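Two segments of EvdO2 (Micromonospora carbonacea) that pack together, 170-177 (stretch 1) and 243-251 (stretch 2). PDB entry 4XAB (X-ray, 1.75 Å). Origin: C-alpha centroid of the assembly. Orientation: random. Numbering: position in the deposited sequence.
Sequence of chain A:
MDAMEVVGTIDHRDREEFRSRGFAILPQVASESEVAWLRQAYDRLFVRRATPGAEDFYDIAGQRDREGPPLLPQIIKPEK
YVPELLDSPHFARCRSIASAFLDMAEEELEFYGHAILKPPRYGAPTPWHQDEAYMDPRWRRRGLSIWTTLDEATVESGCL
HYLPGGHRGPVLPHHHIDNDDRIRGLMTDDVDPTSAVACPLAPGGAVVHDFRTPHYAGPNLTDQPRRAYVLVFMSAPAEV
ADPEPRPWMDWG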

ATOM      1  N   PRO A 170      -0.497 -17.401 -10.065  1.00 19.54           N
ATOM      2  CA  PRO A 170      -1.231 -17.843  -8.877  1.00 20.11           C
ATOM      3  C   PRO A 170      -1.030 -16.900  -7.701  1.00 15.49           C
ATOM      4  O   PRO A 170      -0.126 -16.047  -7.714  1.00 16.63           O
ATOM      5  CB  PRO A 170      -0.618 -19.213  -8.578  1.00 29.25           C
ATOM      6  CG  PRO A 170       0.789 -19.094  -9.083  1.00 27.83           C
ATOM      7  CD  PRO A 170       0.720 -18.196 -10.305  1.00 19.44           C
ATOM      8  N   VAL A 171      -1.871 -17.050  -6.687  1.00 18.19           N
ATOM      9  CA  VAL A 171      -1.505 -16.567  -5.369  1.00 17.84           C
ATOM     10  C   VAL A 171      -0.433 -17.542  -4.916  1.00 18.65           C
ATOM     11  O   VAL A 171      -0.689 -18.725  -4.714  1.00 19.03           O
ATOM     12  CB  VAL A 171      -2.688 -16.511  -4.401  1.00 19.67           C
ATOM     13  CG1 VAL A 171      -2.199 -16.097  -3.007  1.00 18.19           C
ATOM     14  CG2 VAL A 171      -3.725 -15.524  -4.920  1.00 26.09           C
ATOM     15  N   LEU A 172       0.782 -17.021  -4.837  1.00 15.99           N
ATOM     16  CA  LEU A 172       1.989 -17.779  -4.535  1.00 15.81           C
ATOM     17  C   LEU A 172       1.971 -18.337  -3.126  1.00 16.33           C
ATOM     18  O   LEU A 172       1.250 -17.835  -2.273  1.00 16.58           O
ATOM     19  CB  LEU A 172       3.195 -16.862  -4.729  1.00 15.33           C
ATOM     20  CG  LEU A 172       3.359 -16.406  -6.172  1.00 16.00           C
ATOM     21  CD1 LEU A 172       4.290 -15.210  -6.270  1.00 19.84           C
ATOM     22  CD2 LEU A 172       3.862 -17.579  -7.018  1.00 17.89           C
ATOM     23  N   PRO A 173       2.753 -19.399  -2.879  1.00 19.81           N
ATOM     24  CA  PRO A 173       2.815 -19.888  -1.502  1.00 21.93           C
ATOM     25  C   PRO A 173       3.330 -18.796  -0.571  1.00 21.02           C
ATOM     26  O   PRO A 173       4.359 -18.189  -0.851  1.00 21.18           O
ATOM     27  CB  PRO A 173       3.797 -21.059  -1.585  1.00 21.30           C
ATOM     28  CG  PRO A 173       3.711 -21.528  -3.000  1.00 24.62           C
ATOM     29  CD  PRO A 173       3.496 -20.263  -3.813  1.00 19.44           C
ATOM     30  N   HIS A 174       2.617 -18.545   0.516  1.00 19.77           N
ATOM     31  CA  HIS A 174       3.088 -17.584   1.504  1.00 21.51           C
ATOM     32  C   HIS A 174       3.250 -18.272   2.850  1.00 20.98           C
ATOM     33  O   HIS A 174       2.668 -19.328   3.106  1.00 19.79           O
ATOM     34  CB  HIS A 174       2.118 -16.399   1.656  1.00 16.17           C
ATOM     35  CG  HIS A 174       2.147 -15.415   0.523  1.00 16.51           C
ATOM     36  ND1 HIS A 174       1.813 -15.749  -0.774  1.00 14.99           N
ATOM     37  CD2 HIS A 174       2.427 -14.089   0.507  1.00 21.80           C
ATOM     38  CE1 HIS A 174       1.896 -14.671  -1.540  1.00 15.58           C
ATOM     39  NE2 HIS A 174       2.272 -13.653  -0.787  1.00 16.60           N
ATOM     40  N   HIS A 175       4.042 -17.666   3.718  1.00 19.33           N
ATOM     41  CA  HIS A 175       4.124 -18.129   5.093  1.00 22.30           C
ATOM     42  C   HIS A 175       4.262 -16.922   5.987  1.00 20.68           C
ATOM     43  O   HIS A 175       4.627 -15.848   5.526  1.00 19.04           O
ATOM     44  CB  HIS A 175       5.288 -19.092   5.284  1.00 20.52           C
ATOM     45  CG  HIS A 175       6.600 -18.565   4.800  1.00 20.89           C
ATOM     46  ND1 HIS A 175       7.505 -17.944   5.634  1.00 26.82           N
ATOM     47  CD2 HIS A 175       7.168 -18.579   3.571  1.00 23.17           C
ATOM     48  CE1 HIS A 175       8.571 -17.589   4.938  1.00 24.86           C
ATOM     49  NE2 HIS A 175       8.393 -17.969   3.685  1.00 29.44           N
ATOM     50  N   HIS A 176       3.941 -17.087   7.259  1.00 26.84           N
ATOM     51  CA  HIS A 176       4.184 -16.009   8.191  1.00 27.58           C
ATOM     52  C   HIS A 176       5.682 -15.819   8.348  1.00 24.59           C
ATOM     53  O   HIS A 176       6.441 -16.786   8.399  1.00 27.17           O
ATOM     54  CB  HIS A 176       3.506 -16.287   9.532  1.00 29.05           C
ATOM     55  CG  HIS A 176       2.049 -15.947   9.534  1.00 31.74           C
ATOM     56  ND1 HIS A 176       1.058 -16.905   9.500  1.00 37.53           N
ATOM     57  CD2 HIS A 176       1.417 -14.750   9.522  1.00 33.04           C
ATOM     58  CE1 HIS A 176      -0.120 -16.310   9.497  1.00 34.06           C
ATOM     59  NE2 HIS A 176       0.068 -15.004   9.506  1.00 40.68           N
ATOM     60  N   ILE A 177       6.103 -14.565   8.397  1.00 25.26           N
ATOM     61  CA  ILE A 177       7.494 -14.239   8.672  1.00 26.82           C
ATOM     62  C   ILE A 177       7.910 -14.906   9.989  1.00 30.51           C
ATOM     63  O   ILE A 177       9.004 -15.464  10.097  1.00 31.56           O
ATOM     64  CB  ILE A 177       7.696 -12.713   8.721  1.00 26.99           C
ATOM     65  CG1 ILE A 177       7.451 -12.117   7.327  1.00 24.92           C
ATOM     66  CG2 ILE A 177       9.076 -12.379   9.240  1.00 31.81           C
ATOM     67  CD1 ILE A 177       7.059 -10.647   7.318  1.00 30.11           C
ATOM     68  N   PRO A 243     -12.315 -23.189  -3.343  1.00 23.91           N
ATOM     69  CA  PRO A 243     -11.365 -22.300  -2.664  1.00 22.61           C
ATOM     70  C   PRO A 243      -9.963 -22.909  -2.546  1.00 25.57           C
ATOM     71  O   PRO A 243      -9.840 -24.101  -2.251  1.00 29.06           O
ATOM     72  CB  PRO A 243     -11.989 -22.116  -1.270  1.00 26.67           C
ATOM     73  CG  PRO A 243     -13.430 -22.490  -1.429  1.00 26.64           C
ATOM     74  CD  PRO A 243     -13.460 -23.543  -2.488  1.00 25.06           C
ATOM     75  N   GLU A 244      -8.937 -22.099  -2.793  1.00 23.86           N
ATOM     76  CA  GLU A 244      -7.550 -22.464  -2.485  1.00 27.34           C
ATOM     77  C   GLU A 244      -7.361 -22.714  -0.995  1.00 29.03           C
ATOM     78  O   GLU A 244      -8.010 -22.075  -0.175  1.00 32.92           O
ATOM     79  CB  GLU A 244      -6.600 -21.354  -2.945  1.00 25.42           C
ATOM     80  CG  GLU A 244      -6.646 -21.109  -4.420  1.00 28.78           C
ATOM     81  CD  GLU A 244      -5.887 -19.854  -4.834  1.00 35.43           C
ATOM     82  OE1 GLU A 244      -5.320 -19.163  -3.955  1.00 35.88           O
ATOM     83  OE2 GLU A 244      -5.867 -19.558  -6.044  1.00 42.96           O
ATOM     84  N   PRO A 245      -6.459 -23.640  -0.634  1.00 30.41           N
ATOM     85  CA  PRO A 245      -6.228 -23.946   0.784  1.00 30.67           C
ATOM     86  C   PRO A 245      -5.655 -22.786   1.620  1.00 35.53           C
ATOM     87  O   PRO A 245      -6.117 -22.600   2.748  1.00 45.65           O
ATOM     88  CB  PRO A 245      -5.231 -25.119   0.735  1.00 30.73           C
ATOM     89  CG  PRO A 245      -4.684 -25.134  -0.658  1.00 35.31           C
ATOM     90  CD  PRO A 245      -5.778 -24.594  -1.526  1.00 36.47           C
ATOM     91  N   ARG A 246      -4.696 -22.038   1.077  1.00 31.69           N
ATOM     92  CA  ARG A 246      -3.980 -20.972   1.808  1.00 27.65           C
ATOM     93  C   ARG A 246      -3.745 -21.317   3.290  1.00 27.05           C
ATOM     94  O   ARG A 246      -4.311 -20.696   4.189  1.00 24.50           O
ATOM     95  CB  ARG A 246      -4.730 -19.640   1.670  1.00 27.71           C
ATOM     96  CG  ARG A 246      -4.863 -19.200   0.208  1.00 26.72           C
ATOM     97  CD  ARG A 246      -5.276 -17.741   0.016  1.00 20.45           C
ATOM     98  NE  ARG A 246      -5.626 -17.544  -1.390  1.00 19.44           N
ATOM     99  CZ  ARG A 246      -6.463 -16.619  -1.838  1.00 24.38           C
ATOM    100  NH1 ARG A 246      -7.039 -15.778  -0.992  1.00 19.03           N
ATOM    101  NH2 ARG A 246      -6.718 -16.540  -3.137  1.00 27.74           N
ATOM    102  N   PRO A 247      -2.895 -22.322   3.541  1.00 32.10           N
ATOM    103  CA  PRO A 247      -2.702 -22.841   4.902  1.00 31.72           C
ATOM    104  C   PRO A 247      -2.002 -21.841   5.828  1.00 29.21           C
ATOM    105  O   PRO A 247      -1.945 -22.052   7.042  1.00 30.14           O
ATOM    106  CB  PRO A 247      -1.842 -24.089   4.680  1.00 35.55           C
ATOM    107  CG  PRO A 247      -1.115 -23.830   3.410  1.00 35.34           C
ATOM    108  CD  PRO A 247      -2.029 -22.996   2.555  1.00 36.81           C
ATOM    109  N   TRP A 248      -1.501 -20.750   5.260  1.00 26.37           N
ATOM    110  CA  TRP A 248      -0.821 -19.718   6.035  1.00 25.52           C
ATOM    111  C   TRP A 248      -1.792 -18.717   6.643  1.00 29.78           C
ATOM    112  O   TRP A 248      -1.388 -17.801   7.357  1.00 29.96           O
ATOM    113  CB  TRP A 248       0.169 -18.964   5.149  1.00 23.15           C
ATOM    114  CG  TRP A 248      -0.508 -18.282   3.978  1.00 25.54           C
ATOM    115  CD1 TRP A 248      -1.149 -17.074   3.983  1.00 19.87           C
ATOM    116  CD2 TRP A 248      -0.609 -18.783   2.642  1.00 21.64           C
ATOM    117  NE1 TRP A 248      -1.641 -16.791   2.724  1.00 22.28           N
ATOM    118  CE2 TRP A 248      -1.320 -17.826   1.886  1.00 19.82           C
ATOM    119  CE3 TRP A 248      -0.159 -19.946   2.007  1.00 25.12           C
ATOM    120  CZ2 TRP A 248      -1.582 -17.995   0.535  1.00 19.29           C
ATOM    121  CZ3 TRP A 248      -0.430 -20.110   0.662  1.00 21.71           C
ATOM    122  CH2 TRP A 248      -1.133 -19.139  -0.057  1.00 21.92           C
ATOM    123  N   MET A 249      -3.072 -18.869   6.329  1.00 22.91           N
ATOM    124  CA  MET A 249      -4.060 -17.895   6.761  1.00 26.93           C
ATOM    125  C   MET A 249      -4.162 -17.842   8.273  1.00 25.91           C
ATOM    126  O   MET A 249      -4.219 -18.877   8.931  1.00 27.40           O
ATOM    127  CB  MET A 249      -5.435 -18.214   6.170  1.00 28.11           C
ATOM    128  CG  MET A 249      -6.469 -17.127   6.428  1.00 24.32           C
ATOM    129  SD  MET A 249      -6.998 -16.300   4.909  1.00 36.12           S
ATOM    130  CE  MET A 249      -5.409 -15.901   4.191  1.00 26.66           C
ATOM    131  N   ASP A 250      -4.178 -16.629   8.815  1.00 28.29           N
ATOM    132  CA  ASP A 250      -4.404 -16.425  10.238  1.00 35.27           C
ATOM    133  C   ASP A 250      -5.895 -16.271  10.510  1.00 36.67           C
ATOM    134  O   ASP A 250      -6.461 -15.199  10.306  1.00 34.55           O
ATOM    135  CB  ASP A 250      -3.643 -15.194  10.738  1.00 38.80           C
ATOM    136  CG  ASP A 250      -3.662 -15.073  12.251  1.00 47.65           C
ATOM    137  OD1 ASP A 250      -3.496 -13.942  12.757  1.00 52.54           O
ATOM    138  OD2 ASP A 250      -3.844 -16.106  12.934  1.00 40.74           O
ATOM    139  N   TRP A 251      -6.535 -17.352  10.945  1.00 37.48           N
ATOM    140  CA  TRP A 251      -7.945 -17.300  11.312  1.00 44.07           C
ATOM    141  C   TRP A 251      -8.086 -16.942  12.791  1.00 52.64           C
ATOM    142  O   TRP A 251      -8.681 -15.924  13.144  1.00 59.58           O
ATOM    143  CB  TRP A 251      -8.639 -18.639  11.023  1.00 34.51           C
ATOM    144  CG  TRP A 251      -8.466 -19.131   9.612  1.00 26.86           C
ATOM    145  CD1 TRP A 251      -7.572 -20.066   9.175  1.00 32.88           C
ATOM    146  CD2 TRP A 251      -9.216 -18.727   8.458  1.00 27.81           C
ATOM    147  NE1 TRP A 251      -7.719 -20.270   7.825  1.00 31.44           N
ATOM    148  CE2 TRP A 251      -8.723 -19.460   7.361  1.00 24.94           C
ATOM    149  CE3 TRP A 251     -10.254 -17.814   8.247  1.00 32.81           C
ATOM    150  CZ2 TRP A 251      -9.222 -19.298   6.072  1.00 30.08           C
ATOM    151  CZ3 TRP A 251     -10.756 -17.668   6.979  1.00 26.14           C
ATOM    152  CH2 TRP A 251     -10.236 -18.400   5.900  1.00 29.00           C
TER
HETATM  153  O   HOH W   1      -3.562 -19.314  -6.769  1.00 28.22           O

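No direct hydrogen bond joins these two stretches; packing around one tryptophan and a single water bridge hold them together, burying 397 Å² counted over both sides. Pro 243 lies out of reach, so the contact begins at Glu 244, whose side chain points toward stretch 1. Its OE2 accepts a hydrogen bond from water 1 (2.4 Å from the water O), and the same water accepts one from the backbone N of Val 171 at 2.8 Å. A carboxylate suits this place because its other oxygen can serve a second partner: Glu 244 OE1 forms a salt bridge with Arg 246 NE at 3.0 Å and also accepts a hydrogen bond from Arg 246 NH2 at 3.1 Å.

Pro 245 makes no contact. Arg 246 leaves its backbone sideways, but its extended chain brings the guanidinium nearer, and NH2 comes 3.6 Å from Val 171 CG2. Buried charge is tolerable here because Glu 244 balances it. Arg 246 also opens a type I turn, closed by the bond from Met 249 N to Arg 246 O at 3.1 Å; Pro 247, with its phi of -68°, fits the second position.

The turn carries Trp 248, which points toward stretch 1 and has 131 Å² covered, the largest share of any residue. Its broad indole spans several neighbours. His 174 CB sits over the five-membered ring, 3.7 Å from the centroid and 10° off the normal, a CH-pi contact. The His 174 imidazole then leads away, held by ND1 donating to Leu 172 O at 2.6 Å. At the indole edge, Val 171 CG1 meets Trp 248 CZ2 at 4.1 Å, a branched apolar side chain filling buried space.

Met 249 turns away. Asp 250 finishes the contact, its CB lying 3.9 Å from His 176 CE1, at the imidazole edge.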